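Local coordinates for sulfotransferase (Alicyclobacillus acidocaldarius subsp. acidocaldarius, PDB 3RNL), which probably transfers sulfuryl groups to an acceptor, as sulfotransferases do, and binds magnesium ions, at residues A[147-150]-A[151-155]; A[158-161]-A[162-165]. One frame throughout, in Å; residues are numbered along the deposited sequence.

Contact 1 (A[147-150]-A[151-155])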
ATOM      1  N   GLU A 147      -8.287   5.530 -18.004  1.00 17.34           N
ATOM      2  CA  GLU A 147      -8.185   5.851 -16.577  1.00 17.91           C
ATOM      3  C   GLU A 147      -9.006   7.077 -16.157  1.00 15.90           C
ATOM      4  O   GLU A 147      -9.740   7.026 -15.166  1.00 18.41           O
ATOM      5  CB  GLU A 147      -6.728   6.031 -16.137  1.00 17.24           C
ATOM      6  CG  GLU A 147      -6.615   6.401 -14.662  1.00 20.55           C
ATOM      7  CD  GLU A 147      -5.178   6.459 -14.180  1.00 23.15           C
ATOM      8  OE1 GLU A 147      -4.287   6.014 -14.936  1.00 20.65           O
ATOM      9  OE2 GLU A 147      -4.952   6.950 -13.049  1.00 16.51           O
ATOM     10  N   GLU A 148      -8.890   8.166 -16.913  0.50 19.47           N
ATOM     11  CA  GLU A 148      -9.620   9.387 -16.584  0.50 20.63           C
ATOM     12  C   GLU A 148     -11.129   9.148 -16.489  0.50 21.79           C
ATOM     13  O   GLU A 148     -11.776   9.604 -15.546  0.50 21.05           O
ATOM     14  CB  GLU A 148      -9.340  10.500 -17.598  0.50 24.80           C
ATOM     15  CG  GLU A 148      -9.971  11.832 -17.209  0.50 32.94           C
ATOM     16  CD  GLU A 148      -9.828  12.906 -18.279  0.50 47.55           C
ATOM     17  OE1 GLU A 148      -9.710  12.561 -19.474  0.50 52.55           O
ATOM     18  OE2 GLU A 148      -9.841  14.104 -17.919  0.50 49.50           O
ATOM     19  N   GLU A 149     -11.686   8.433 -17.462  0.50 19.09           N
ATOM     20  CA  GLU A 149     -13.126   8.175 -17.466  0.50 20.76           C
ATOM     21  C   GLU A 149     -13.552   7.231 -16.340  0.50 17.74           C
ATOM     22  O   GLU A 149     -14.666   7.327 -15.831  0.50 18.66           O
ATOM     23  CB  GLU A 149     -13.599   7.645 -18.826  0.50 25.48           C
ATOM     24  CG  GLU A 149     -13.181   6.217 -19.147  0.50 32.56           C
ATOM     25  CD  GLU A 149     -13.933   5.637 -20.340  0.50 44.30           C
ATOM     26  OE1 GLU A 149     -15.138   5.930 -20.490  0.50 42.96           O
ATOM     27  OE2 GLU A 149     -13.318   4.889 -21.129  0.50 48.56           O
ATOM     28  N   ARG A 150     -12.660   6.326 -15.948  1.00 15.73           N
ATOM     29  CA  ARG A 150     -12.937   5.407 -14.853  1.00 18.36           C
ATOM     30  C   ARG A 150     -12.865   6.104 -13.505  1.00 16.89           C
ATOM     31  O   ARG A 150     -13.611   5.771 -12.580  1.00 17.85           O
ATOM     32  CB  ARG A 150     -11.982   4.211 -14.901  1.00 16.86           C
ATOM     33  CG  ARG A 150     -12.293   3.311 -16.094  1.00 17.74           C
ATOM     34  CD  ARG A 150     -11.238   2.239 -16.270  1.00 20.01           C
ATOM     35  NE  ARG A 150     -11.650   1.231 -17.249  1.00 17.59           N
ATOM     36  CZ  ARG A 150     -10.798   0.385 -17.819  1.00 19.38           C
ATOM     37  NH1 ARG A 150      -9.508   0.455 -17.515  1.00 16.35           N
ATOM     38  NH2 ARG A 150     -11.228  -0.522 -18.691  1.00 20.68           N
ATOM     39  N   ILE A 151     -11.982   7.086 -13.387  1.00 15.98           N
ATOM     40  CA  ILE A 151     -11.970   7.890 -12.170  1.00 15.52           C
ATOM     41  C   ILE A 151     -13.284   8.669 -12.061  1.00 18.79           C
ATOM     42  O   ILE A 151     -13.908   8.702 -10.993  1.00 18.18           O
ATOM     43  CB  ILE A 151     -10.756   8.837 -12.117  1.00 16.68           C
ATOM     44  CG1 ILE A 151      -9.462   8.017 -11.972  1.00 19.07           C
ATOM     45  CG2 ILE A 151     -10.903   9.812 -10.950  1.00 19.74           C
ATOM     46  CD1 ILE A 151      -8.181   8.851 -12.027  1.00 20.56           C
ATOM     47  N   ARG A 152     -13.723   9.276 -13.164  1.00 18.74           N
ATOM     48  CA  ARG A 152     -14.997   9.994 -13.155  1.00 20.62           C
ATOM     49  C   ARG A 152     -16.177   9.085 -12.814  1.00 22.93           C
ATOM     50  O   ARG A 152     -17.133   9.523 -12.169  1.00 21.58           O
ATOM     51  CB  ARG A 152     -15.265  10.667 -14.506  1.00 24.70           C
ATOM     52  CG  ARG A 152     -14.330  11.820 -14.830  1.00 40.19           C
ATOM     53  CD  ARG A 152     -14.897  12.684 -15.960  1.00 48.62           C
ATOM     54  NE  ARG A 152     -15.049  11.940 -17.208  1.00 53.43           N
ATOM     55  CZ  ARG A 152     -14.111  11.864 -18.148  1.00 54.94           C
ATOM     56  NH1 ARG A 152     -14.333  11.166 -19.253  1.00 56.74           N
ATOM     57  NH2 ARG A 152     -12.952  12.486 -17.986  1.00 52.58           N
ATOM     58  N   GLN A 153     -16.114   7.828 -13.255  1.00 17.91           N
ATOM     59  CA  GLN A 153     -17.219   6.887 -13.058  1.00 19.17           C
ATOM     60  C   GLN A 153     -17.154   6.152 -11.714  1.00 19.24           C
ATOM     61  O   GLN A 153     -18.024   5.340 -11.403  1.00 21.40           O
ATOM     62  CB  GLN A 153     -17.291   5.877 -14.204  1.00 19.28           C
ATOM     63  CG  GLN A 153     -17.687   6.500 -15.549  1.00 28.13           C
ATOM     64  CD  GLN A 153     -17.519   5.547 -16.715  1.00 44.36           C
ATOM     65  OE1 GLN A 153     -17.011   4.439 -16.562  1.00 50.25           O
ATOM     66  NE2 GLN A 153     -17.942   5.983 -17.899  1.00 51.03           N
ATOM     67  N   HIS A 154     -16.139   6.474 -10.922  1.00 16.83           N
ATOM     68  CA  HIS A 154     -15.941   5.886  -9.591  1.00 16.38           C
ATOM     69  C   HIS A 154     -15.635   4.387  -9.596  1.00 17.47           C
ATOM     70  O   HIS A 154     -16.139   3.637  -8.759  1.00 15.36           O
ATOM     71  CB  HIS A 154     -17.156   6.159  -8.696  1.00 22.03           C
ATOM     72  CG  HIS A 154     -17.495   7.612  -8.564  1.00 23.43           C
ATOM     73  ND1 HIS A 154     -18.787   8.060  -8.392  1.00 33.84           N
ATOM     74  CD2 HIS A 154     -16.710   8.715  -8.559  1.00 29.93           C
ATOM     75  CE1 HIS A 154     -18.786   9.380  -8.305  1.00 31.76           C
ATOM     76  NE2 HIS A 154     -17.538   9.801  -8.398  1.00 32.66           N
ATOM     77  N   TYR A 155     -14.773   3.959 -10.507  1.00 15.03           N
ATOM     78  CA  TYR A 155     -14.182   2.631 -10.396  1.00 14.37           C
ATOM     79  C   TYR A 155     -13.294   2.613  -9.159  1.00 11.89           C
ATOM     80  O   TYR A 155     -12.878   3.659  -8.668  1.00 14.57           O
ATOM     81  CB  TYR A 155     -13.300   2.337 -11.612  1.00 14.24           C
ATOM     82  CG  TYR A 155     -14.021   1.828 -12.839  1.00 14.87           C
ATOM     83  CD1 TYR A 155     -13.458   0.818 -13.616  1.00 14.26           C
ATOM     84  CD2 TYR A 155     -15.252   2.347 -13.225  1.00 18.62           C
ATOM     85  CE1 TYR A 155     -14.090   0.358 -14.759  1.00 16.48           C
ATOM     86  CE2 TYR A 155     -15.899   1.877 -14.362  1.00 22.93           C
ATOM     87  CZ  TYR A 155     -15.315   0.880 -15.116  1.00 19.72           C
ATOM     88  OH  TYR A 155     -15.943   0.408 -16.256  1.00 20.45           O
TER
HETATM   89  O   HOH W   1     -11.318  10.775 -20.785  1.00 49.66           O
HETATM   90  O   HOH W   2     -12.150  13.996 -15.852  1.00 63.99           O
HETATM   91  O   HOH W   3     -14.222   1.027 -18.486  1.00 35.55           O

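Contact 2 (A[158-161]-A[162-165])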
ATOM      1  N   LEU A 158      -7.768   0.280  -7.900  1.00 12.49           N
ATOM      2  CA  LEU A 158      -6.904  -0.677  -8.603  1.00 13.31           C
ATOM      3  C   LEU A 158      -6.805  -0.303 -10.080  1.00 15.56           C
ATOM      4  O   LEU A 158      -5.783  -0.542 -10.730  1.00 14.14           O
ATOM      5  CB  LEU A 158      -7.416  -2.113  -8.447  1.00 14.18           C
ATOM      6  CG  LEU A 158      -6.511  -3.230  -9.001  1.00 17.12           C
ATOM      7  CD1 LEU A 158      -5.077  -3.130  -8.455  1.00 16.83           C
ATOM      8  CD2 LEU A 158      -7.109  -4.596  -8.685  1.00 20.99           C
ATOM      9  N   TRP A 159      -7.869   0.299 -10.601  1.00 13.14           N
ATOM     10  CA  TRP A 159      -7.887   0.715 -11.994  1.00 14.72           C
ATOM     11  C   TRP A 159      -7.095   1.999 -12.254  1.00 14.14           C
ATOM     12  O   TRP A 159      -6.899   2.361 -13.424  1.00 15.09           O
ATOM     13  CB  TRP A 159      -9.323   0.949 -12.479  1.00 16.08           C
ATOM     14  CG  TRP A 159     -10.259  -0.218 -12.384  1.00 12.96           C
ATOM     15  CD1 TRP A 159     -11.060  -0.551 -11.316  1.00 14.78           C
ATOM     16  CD2 TRP A 159     -10.568  -1.159 -13.422  1.00 12.98           C
ATOM     17  NE1 TRP A 159     -11.824  -1.657 -11.623  1.00 15.63           N
ATOM     18  CE2 TRP A 159     -11.538  -2.051 -12.906  1.00 15.70           C
ATOM     19  CE3 TRP A 159     -10.111  -1.341 -14.729  1.00 12.07           C
ATOM     20  CZ2 TRP A 159     -12.059  -3.107 -13.655  1.00 15.61           C
ATOM     21  CZ3 TRP A 159     -10.638  -2.395 -15.485  1.00 15.83           C
ATOM     22  CH2 TRP A 159     -11.594  -3.266 -14.941  1.00 15.06           C
ATOM     23  N   TYR A 160      -6.625   2.708 -11.222  1.00 11.37           N
ATOM     24  CA  TYR A 160      -6.077   4.008 -11.577  1.00 13.05           C
ATOM     25  C   TYR A 160      -4.575   3.807 -11.658  1.00 14.61           C
ATOM     26  O   TYR A 160      -3.830   4.069 -10.704  1.00 13.79           O
ATOM     27  CB  TYR A 160      -6.321   5.000 -10.421  1.00 12.12           C
ATOM     28  CG  TYR A 160      -7.757   5.232  -9.958  1.00 13.35           C
ATOM     29  CD1 TYR A 160      -8.851   4.723 -10.648  1.00 15.81           C
ATOM     30  CD2 TYR A 160      -8.000   5.979  -8.810  1.00 14.79           C
ATOM     31  CE1 TYR A 160     -10.160   4.950 -10.184  1.00 16.50           C
ATOM     32  CE2 TYR A 160      -9.282   6.208  -8.347  1.00 18.37           C
ATOM     33  CZ  TYR A 160     -10.355   5.692  -9.027  1.00 19.28           C
ATOM     34  OH  TYR A 160     -11.623   5.939  -8.529  1.00 20.85           O
ATOM     35  N   TYR A 161      -4.106   3.593 -12.874  1.00 15.07           N
ATOM     36  CA  TYR A 161      -2.739   3.154 -13.072  1.00 13.91           C
ATOM     37  C   TYR A 161      -1.800   4.277 -12.712  1.00 12.96           C
ATOM     38  O   TYR A 161      -0.809   4.072 -12.011  1.00 15.87           O
ATOM     39  CB  TYR A 161      -2.534   2.774 -14.533  1.00 15.47           C
ATOM     40  CG  TYR A 161      -3.356   1.583 -14.931  1.00 14.00           C
ATOM     41  CD1 TYR A 161      -3.196   0.362 -14.294  1.00 21.35           C
ATOM     42  CD2 TYR A 161      -4.289   1.674 -15.961  1.00 16.60           C
ATOM     43  CE1 TYR A 161      -3.958  -0.739 -14.656  1.00 20.30           C
ATOM     44  CE2 TYR A 161      -5.051   0.585 -16.326  1.00 15.62           C
ATOM     45  CZ  TYR A 161      -4.877  -0.619 -15.681  1.00 15.53           C
ATOM     46  OH  TYR A 161      -5.640  -1.704 -16.057  1.00 19.10           O
ATOM     47  N   ARG A 162      -2.109   5.458 -13.225  1.00 12.08           N
ATOM     48  CA  ARG A 162      -1.281   6.637 -12.977  1.00 15.44           C
ATOM     49  C   ARG A 162      -1.516   7.241 -11.589  1.00 18.56           C
ATOM     50  O   ARG A 162      -0.558   7.527 -10.868  1.00 15.54           O
ATOM     51  CB  ARG A 162      -1.524   7.709 -14.059  1.00 14.92           C
ATOM     52  CG  ARG A 162      -0.915   7.387 -15.430  1.00 14.35           C
ATOM     53  CD  ARG A 162      -1.393   8.413 -16.490  1.00 18.37           C
ATOM     54  NE  ARG A 162      -0.421   8.580 -17.578  1.00 30.86           N
ATOM     55  CZ  ARG A 162      -0.475   7.936 -18.741  1.00 38.91           C
ATOM     56  NH1 ARG A 162      -1.452   7.074 -18.976  1.00 37.46           N
ATOM     57  NH2 ARG A 162       0.447   8.157 -19.671  1.00 37.61           N
ATOM     58  N   ALA A 163      -2.780   7.431 -11.206  1.00 12.27           N
ATOM     59  CA  ALA A 163      -3.053   8.208  -9.998  1.00 14.25           C
ATOM     60  C   ALA A 163      -2.440   7.548  -8.764  1.00 12.53           C
ATOM     61  O   ALA A 163      -1.887   8.219  -7.882  1.00 13.72           O
ATOM     62  CB  ALA A 163      -4.554   8.410  -9.803  1.00 16.63           C
ATOM     63  N   VAL A 164      -2.534   6.228  -8.700  1.00 12.31           N
ATOM     64  CA  VAL A 164      -2.052   5.505  -7.522  1.00 11.19           C
ATOM     65  C   VAL A 164      -0.519   5.492  -7.444  1.00 15.40           C
ATOM     66  O   VAL A 164       0.062   5.371  -6.362  1.00 14.45           O
ATOM     67  CB  VAL A 164      -2.665   4.075  -7.484  1.00 11.00           C
ATOM     68  CG1 VAL A 164      -1.935   3.176  -6.499  1.00 14.10           C
ATOM     69  CG2 VAL A 164      -4.154   4.185  -7.133  1.00 14.54           C
ATOM     70  N   GLY A 165       0.128   5.643  -8.588  1.00 10.91           N
ATOM     71  CA  GLY A 165       1.581   5.662  -8.648  1.00  9.92           C
ATOM     72  C   GLY A 165       2.204   7.036  -8.429  1.00 10.92           C
ATOM     73  O   GLY A 165       3.441   7.137  -8.389  1.00 11.71           O
TER

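Contact 1 (A[147-150]-A[151-155])
Arg150 and Tyr155 meet at the C-terminal end of helix 147-152, a local contact within one turn and its exit, on the side of the chain away from the magnesium sites. Ile151 N to Glu147 O (2.9 Å), Arg152 N to Glu148 O and, last of the series, Gln153 N to Glu149 O carry the helical pattern to its end. There Arg150 O accepts Tyr155 N at 3.0 Å in a nearly straight bond (166°); with His154 N bonded to Ile151 O and His154 at positive phi, this makes a Schellman motif. The tyrosine ring comes back against the arginine stem: CG of Arg150 lies over the ring centre of Tyr155, 3.7 Å from the centroid, a CH-pi contact. From CG to NE the Arg150 chain runs extended, carrying the guanidinium past the ring with the two planes 22° apart. Water 3 joins the polar ends, 2.9 Å from Arg150 NE and the same from Tyr155 OH, while NH2 forms a salt bridge with Glu136. Arg150 CG would probably lose the ring it lies over, and water 3 one of its two partners here, with an alanine in place of Tyr155. On another flank, Arg152 bends at chi3 (-62°), which turns its guanidinium back over Glu149 CA and toward the Glu148 carboxylate. In one of two Glu148 conformers, and to that extent doubtfully, OE2 forms a long salt bridge to Arg152 NH2 (3.5 Å) and water 2 spans the same atoms. These exposed charges are then linked both directly and through water, and the direct attraction is probably weak.

Contact 2 (A[158-161]-A[162-165])
Tyr160 meets Ala163 and Val164 through the root of its side chain: CB lies 3.9 Å from Ala163 CB and 4.0 Å from Val164 CG2, while the ring leads off toward helix 147-152. With CG beside the backbone N, the ring of Tyr160 packs on Glu147 and Ile151 of that helix, and its hydroxyl makes a weak hydrogen bond to Tyr155 O. Val164 approaches from the other end of the turn. Its CG1 stands anti to the backbone N (chi1 165°), which leaves CG2 to face Tyr160, 3.6 Å from Tyr160 O. The same carbonyl accepts Val164 N at 3.2 Å, with an N-H...O angle of 162° and the donor tilted 27° from the carbonyl plane. This is a single helical turn in the connection between helices 147-152 and 167-178: residues 162-164 have helical backbone angles but lack the regular bonds of a helix. Tyr161 projects away from the following residues. Its ring has Trp159 O 3.7 Å above one face, offset toward the rim, packs on Tyr127 and Leu130 of helix 119-132, and places OH in a hydrogen bond with Ser143. The Arg162 stem, extended from CG to NE, leads to a cation-pi contact with Phe282 of helix 273-294.

Contact 1 closes helix 147-152, and contact 2 follows in the connection leading to helix 167-178; their centres lie about 10 Å apart. Glu147 bridges them: its OE1 accepts Arg162 N at 2.8 Å and its OE2 accepts Ala163 N, so one carboxylate holds two successive amides of the later turn. Arg150 NH1 also packs against Trp159 CE3. The Trp159 indole meets the Tyr155 ring edge-to-face. Contact 1 is the more peripheral, about 20 Å from the chain centre against 12 Å for contact 2. Together they tie this outer helix back to helix 119-132, which follows strand 111-116 of the parallel sheet.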